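Local coordinates for protein ribose-phosphate pyrophosphokinase (Thermus thermophilus, PDB 7PN0) that probably catalyses the transfer of the diphosphate group of ATP to ribose 5-phosphate, making phosphoribosyl pyrophosphate, at residues S46-D51 with G78-R83; L39-E44 with L70-A75. One frame throughout, in Å; residues are numbered along the deposited sequence.

Contact 1 of 2, residues S46-D51 with G78-R83. With SO4 (sulfate ion), chain E.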
loop_
_atom_site.group_PDB
_atom_site.type_symbol
_atom_site.label_atom_id
_atom_site.label_comp_id
_atom_site.label_asym_id
_atom_site.label_seq_id
_atom_site.Cartn_x
_atom_site.Cartn_y
_atom_site.Cartn_z
ATOM N N SER A 46 -29.092 -3.627 6.513
ATOM C CA SER A 46 -27.790 -4.354 6.498
ATOM C C SER A 46 -27.453 -4.735 5.064
ATOM O O SER A 46 -28.349 -5.105 4.336
ATOM C CB SER A 46 -27.831 -5.544 7.399
ATOM O OG SER A 46 -26.631 -6.242 7.297
ATOM N N LEU A 47 -26.188 -4.576 4.661
ATOM C CA LEU A 47 -25.680 -5.187 3.403
ATOM C C LEU A 47 -24.492 -6.088 3.736
ATOM O O LEU A 47 -23.671 -6.358 2.852
ATOM C CB LEU A 47 -25.384 -4.067 2.403
ATOM C CG LEU A 47 -24.556 -2.911 2.954
ATOM C CD1 LEU A 47 -23.268 -3.453 3.523
ATOM C CD2 LEU A 47 -24.259 -1.847 1.885
ATOM N N ARG A 48 -24.390 -6.511 5.007
ATOM C CA ARG A 48 -23.286 -7.342 5.532
ATOM C C ARG A 48 -23.119 -8.604 4.680
ATOM O O ARG A 48 -24.126 -9.296 4.429
ATOM C CB ARG A 48 -23.559 -7.711 6.991
ATOM C CG ARG A 48 -22.366 -8.344 7.686
ATOM C CD ARG A 48 -22.616 -8.555 9.158
ATOM N NE ARG A 48 -22.668 -7.285 9.885
ATOM C CZ ARG A 48 -21.653 -6.746 10.525
ATOM N NH1 ARG A 48 -20.460 -7.320 10.498
ATOM N NH2 ARG A 48 -21.840 -5.630 11.196
ATOM N N GLU A 49 -21.886 -8.873 4.237
ATOM C CA GLU A 49 -21.470 -10.027 3.396
ATOM C C GLU A 49 -22.248 -10.013 2.083
ATOM O O GLU A 49 -22.288 -11.066 1.395
ATOM C CB GLU A 49 -21.512 -11.362 4.141
ATOM C CG GLU A 49 -20.758 -11.327 5.448
ATOM C CD GLU A 49 -19.275 -10.961 5.361
ATOM O OE1 GLU A 49 -18.773 -10.098 6.199
ATOM O OE2 GLU A 49 -18.662 -11.381 4.362
ATOM N N GLY A 50 -22.692 -8.821 1.676
ATOM C CA GLY A 50 -23.398 -8.631 0.393
ATOM C C GLY A 50 -22.431 -8.464 -0.753
ATOM O O GLY A 50 -21.285 -8.050 -0.514
ATOM N N ASP A 51 -22.877 -8.826 -1.959
ATOM C CA ASP A 51 -22.216 -8.494 -3.234
ATOM C C ASP A 51 -22.896 -7.238 -3.730
ATOM O O ASP A 51 -24.071 -7.319 -4.228
ATOM C CB ASP A 51 -22.293 -9.694 -4.174
ATOM C CG ASP A 51 -21.325 -9.669 -5.329
ATOM O OD1 ASP A 51 -20.423 -8.823 -5.331
ATOM O OD2 ASP A 51 -21.473 -10.554 -6.216
ATOM N N GLY A 78 -17.384 -0.169 5.041
ATOM C CA GLY A 78 -17.477 0.110 6.491
ATOM C C GLY A 78 -18.631 -0.658 7.143
ATOM O O GLY A 78 -18.581 -0.919 8.376
ATOM N N ALA A 79 -19.665 -0.985 6.353
ATOM C CA ALA A 79 -20.842 -1.745 6.796
ATOM C C ALA A 79 -20.641 -3.221 6.444
ATOM O O ALA A 79 -21.610 -3.930 6.393
ATOM C CB ALA A 79 -22.085 -1.162 6.149
ATOM N N SER A 80 -19.408 -3.638 6.104
ATOM C CA SER A 80 -19.029 -5.074 6.027
ATOM C C SER A 80 -19.682 -5.784 4.830
ATOM O O SER A 80 -19.907 -6.979 4.897
ATOM C CB SER A 80 -19.321 -5.803 7.334
ATOM O OG SER A 80 -18.610 -5.207 8.414
ATOM N N ALA A 81 -19.859 -5.088 3.717
ATOM C CA ALA A 81 -20.073 -5.706 2.402
ATOM C C ALA A 81 -18.956 -6.725 2.114
ATOM O O ALA A 81 -17.831 -6.460 2.471
ATOM C CB ALA A 81 -20.115 -4.655 1.346
ATOM N N ALA A 82 -19.263 -7.828 1.434
ATOM C CA ALA A 82 -18.251 -8.838 1.018
ATOM C C ALA A 82 -17.468 -8.263 -0.152
ATOM O O ALA A 82 -16.259 -8.498 -0.257
ATOM C CB ALA A 82 -18.896 -10.134 0.621
ATOM N N ARG A 83 -18.178 -7.611 -1.067
ATOM C CA ARG A 83 -17.576 -7.125 -2.320
ATOM C C ARG A 83 -18.336 -5.867 -2.690
ATOM O O ARG A 83 -19.593 -5.838 -2.507
ATOM C CB ARG A 83 -17.607 -8.140 -3.454
ATOM C CG ARG A 83 -16.768 -7.678 -4.639
ATOM C CD ARG A 83 -16.530 -8.788 -5.634
ATOM N NE ARG A 83 -17.775 -9.357 -6.168
ATOM C CZ ARG A 83 -17.797 -10.332 -7.074
ATOM N NH1 ARG A 83 -18.941 -10.830 -7.489
ATOM N NH2 ARG A 83 -16.661 -10.785 -7.588
HETATM S S SO4 E . -25.356 -4.579 10.237
HETATM O O1 SO4 E . -25.152 -5.700 9.431
HETATM O O2 SO4 E . -26.761 -4.426 10.530
HETATM O O3 SO4 E . -24.665 -4.723 11.485
HETATM O O4 SO4 E . -24.913 -3.385 9.544
HETATM O O HOH W 1 -24.370 -3.755 6.793
#
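Asp51 and Arg83 lie side by side and point the same way, and NE of Arg83 forms a salt-bridged hydrogen bond to OD1 of Asp51 at 2.8 Å. The carboxylate meets the edge of the guanidinium, on the syn side of OD1, with the two planes 35° apart. NH2 of Arg83 has a second charge partner in Glu49 of the fourth subunit.

Arg48, by contrast, is met through a face: CB of Ser80 sits over the rim of its guanidinium, 3.7 Å from NH1. The chain bend at chi3 (-70°) brings NE within 3.0 Å of O1 of a sulfate ion, probably from the crystallisation liquor, while NH2 donates to sulfate O3. OG of Ser46 also donates to O1 and accepts from the backbone N of Arg48, an ST turn. Ser302 and Ser304 of the second subunit and Arg103 of the third complete this sulfate site at a subunit junction. An alanine here would probably cost the sulfate two donors, leave Asp142 of the second subunit without this salt-bridge mate and take the guanidinium from beside Ser80 CB.

Between these two ends the backbones are joined directly. Glu49 N, in a type II turn, bonds to Ser80 O at 2.8 Å, nearly straight (176°), and Gly50 O accepts from both Ala82 N and Arg83 N. Ser80 belongs to the Schellman motif that ends helix 62-78, and the parallel beta bridge of Asp51 with Arg83 starts the pairing of strands 51-55 and 83-88.

Contact 2 of 2, residues L39-E44 with L70-A75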
loop_
_atom_site.group_PDB
_atom_site.type_symbol
_atom_site.label_atom_id
_atom_site.label_comp_id
_atom_site.label_asym_id
_atom_site.label_seq_id
_atom_site.Cartn_x
_atom_site.Cartn_y
_atom_site.Cartn_z
ATOM N N LEU A 39 -22.008 16.447 2.091
ATOM C CA LEU A 39 -22.833 15.267 1.796
ATOM C C LEU A 39 -22.815 14.291 2.979
ATOM O O LEU A 39 -21.889 14.329 3.825
ATOM C CB LEU A 39 -22.282 14.543 0.564
ATOM C CG LEU A 39 -22.915 14.779 -0.795
ATOM C CD1 LEU A 39 -23.876 15.933 -0.848
ATOM C CD2 LEU A 39 -21.896 14.791 -1.899
ATOM N N PHE A 40 -23.842 13.475 2.992
ATOM C CA PHE A 40 -24.087 12.415 3.994
ATOM C C PHE A 40 -24.768 11.256 3.288
ATOM O O PHE A 40 -25.799 11.463 2.628
ATOM C CB PHE A 40 -24.932 12.973 5.138
ATOM C CG PHE A 40 -25.323 11.931 6.166
ATOM C CD1 PHE A 40 -24.497 11.642 7.234
ATOM C CD2 PHE A 40 -26.537 11.275 6.079
ATOM C CE1 PHE A 40 -24.860 10.692 8.181
ATOM C CE2 PHE A 40 -26.908 10.344 7.038
ATOM C CZ PHE A 40 -26.063 10.050 8.077
ATOM N N VAL A 41 -24.240 10.043 3.449
ATOM C CA VAL A 41 -24.867 8.823 2.875
ATOM C C VAL A 41 -25.192 7.873 4.027
ATOM O O VAL A 41 -24.483 7.886 5.059
ATOM C CB VAL A 41 -23.984 8.147 1.813
ATOM C CG1 VAL A 41 -23.652 9.125 0.677
ATOM C CG2 VAL A 41 -22.759 7.536 2.427
ATOM N N ARG A 42 -26.216 7.047 3.861
ATOM C CA ARG A 42 -26.581 6.034 4.866
ATOM C C ARG A 42 -27.351 4.897 4.188
ATOM O O ARG A 42 -28.333 5.158 3.535
ATOM C CB ARG A 42 -27.386 6.702 5.996
ATOM C CG ARG A 42 -27.650 5.780 7.192
ATOM C CD ARG A 42 -28.538 6.396 8.281
ATOM N NE ARG A 42 -29.854 6.772 7.749
ATOM C CZ ARG A 42 -30.450 7.969 7.852
ATOM N NH1 ARG A 42 -31.636 8.150 7.304
ATOM N NH2 ARG A 42 -29.885 8.984 8.493
ATOM N N TYR A 43 -26.947 3.652 4.431
ATOM C CA TYR A 43 -27.708 2.456 4.001
ATOM C C TYR A 43 -28.715 2.140 5.105
ATOM O O TYR A 43 -28.349 2.042 6.289
ATOM C CB TYR A 43 -26.806 1.260 3.728
ATOM C CG TYR A 43 -25.856 1.466 2.575
ATOM C CD1 TYR A 43 -26.278 1.329 1.261
ATOM C CD2 TYR A 43 -24.529 1.832 2.800
ATOM C CE1 TYR A 43 -25.406 1.506 0.200
ATOM C CE2 TYR A 43 -23.636 1.995 1.749
ATOM C CZ TYR A 43 -24.093 1.888 0.444
ATOM O OH TYR A 43 -23.253 2.040 -0.621
ATOM N N GLU A 44 -29.968 2.060 4.718
ATOM C CA GLU A 44 -31.087 1.958 5.692
ATOM C C GLU A 44 -31.153 0.553 6.270
ATOM O O GLU A 44 -31.673 0.420 7.426
ATOM C CB GLU A 44 -32.392 2.356 5.009
ATOM C CG GLU A 44 -32.338 3.804 4.538
ATOM C CD GLU A 44 -32.021 4.849 5.601
ATOM O OE1 GLU A 44 -31.846 4.499 6.813
ATOM O OE2 GLU A 44 -32.000 6.032 5.232
ATOM N N LEU A 70 -17.920 7.819 -4.027
ATOM C CA LEU A 70 -16.777 7.516 -3.114
ATOM C C LEU A 70 -17.324 7.204 -1.708
ATOM O O LEU A 70 -16.924 6.179 -1.086
ATOM C CB LEU A 70 -15.832 8.705 -3.114
ATOM C CG LEU A 70 -15.093 8.957 -4.422
ATOM C CD1 LEU A 70 -14.191 10.160 -4.302
ATOM C CD2 LEU A 70 -14.284 7.730 -4.820
ATOM N N MET A 71 -18.233 8.048 -1.200
ATOM C CA MET A 71 -18.816 7.875 0.158
ATOM C C MET A 71 -19.701 6.605 0.233
ATOM O O MET A 71 -19.623 5.892 1.230
ATOM C CB MET A 71 -19.645 9.107 0.511
ATOM C CG MET A 71 -18.831 10.275 0.766
ATOM S SD MET A 71 -19.848 11.722 1.088
ATOM C CE MET A 71 -20.526 11.286 2.678
ATOM N N MET A 72 -20.465 6.262 -0.810
ATOM C CA MET A 72 -21.301 5.021 -0.792
ATOM C C MET A 72 -20.416 3.776 -0.849
ATOM O O MET A 72 -20.702 2.809 -0.160
ATOM C CB MET A 72 -22.299 5.037 -1.945
ATOM C CG MET A 72 -23.393 6.027 -1.720
ATOM S SD MET A 72 -24.654 5.959 -3.005
ATOM C CE MET A 72 -25.421 4.418 -2.558
ATOM N N VAL A 73 -19.311 3.822 -1.595
ATOM C CA VAL A 73 -18.344 2.700 -1.654
ATOM C C VAL A 73 -17.688 2.549 -0.287
ATOM O O VAL A 73 -17.666 1.384 0.295
ATOM C CB VAL A 73 -17.313 2.969 -2.761
ATOM C CG1 VAL A 73 -16.085 2.117 -2.548
ATOM C CG2 VAL A 73 -17.937 2.754 -4.119
ATOM N N ASP A 74 -17.214 3.664 0.252
ATOM C CA ASP A 74 -16.603 3.704 1.609
ATOM C C ASP A 74 -17.537 3.109 2.688
ATOM O O ASP A 74 -17.106 2.255 3.510
ATOM C CB ASP A 74 -16.154 5.112 1.944
ATOM C CG ASP A 74 -15.522 5.172 3.309
ATOM O OD1 ASP A 74 -14.448 4.500 3.517
ATOM O OD2 ASP A 74 -16.116 5.844 4.145
ATOM N N ALA A 75 -18.763 3.611 2.726
ATOM C CA ALA A 75 -19.790 3.256 3.723
ATOM C C ALA A 75 -20.137 1.776 3.542
ATOM O O ALA A 75 -20.301 1.078 4.566
ATOM C CB ALA A 75 -20.976 4.164 3.548
#
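Val41 fits its branched end into a hollow formed by Met71, Met72 and Ala75, and so seats a beta hairpin (strands 29-33 and 39-43) on the helix of a beta-alpha-beta crossover, 62-78, which links parallel strands 51-55 and 83-88. The axes of segments 39-43 and 70-75 approach to 8.4 Å at 38°, near enough for side chains to mesh.

The two branches of Val41 share the hollow, both resting against CB of Met71. CG2 reaches the helix backbone, 3.7 Å from Met71 O, and also touches CB of Ala75 at 4.0 Å, whereas CG1 rests 3.9 Å from CG of Met72. The two methionines flank this bump and extend to different strand residues. Met71 bends at chi3 (70°), which places CE 3.5 Å from the carbonyl O of Leu39, with SD against Leu39 CB. Met72 has the same kind of bend, and its CE lies 4.0 Å from CE1 of Tyr43.

Ala75, with only a methyl group, forms the low part of the helix surface, and the edge of the Tyr43 ring settles there, CE2 to CB at 3.9 Å. Phe6 meets the same ring edge-to-face, and Ile104 of the third subunit packs on Phe40 and Ala75. At the tip of Tyr43, OH donates to the carbonyl O of Met72 at 2.7 Å, approaching from above the carbonyl plane, 49° out of it.

How the contacts relate
The two contacts join consecutive pieces of the same two chain regions: 39-44 runs on to 46-51, and 70-75 to 78-83, so the pairings cross along the sequence. Their centres lie about 13 Å apart, and apart from this adjacency their segments do not touch each other. Both face the third subunit, where Arg103 serves both: it bonds to the sulfate and packs on Ser46 and Ala79 in contact 1, and donates to Tyr43 O in contact 2. Contact 2 is near a nucleotide, with the Phe40 side chain about 5 Å from a bound ADP. Leu39 N bonds to OH of Tyr93 of the third subunit, and Tyr93 is one of the residues that line the ADP pocket, consistent with a site close to this interface.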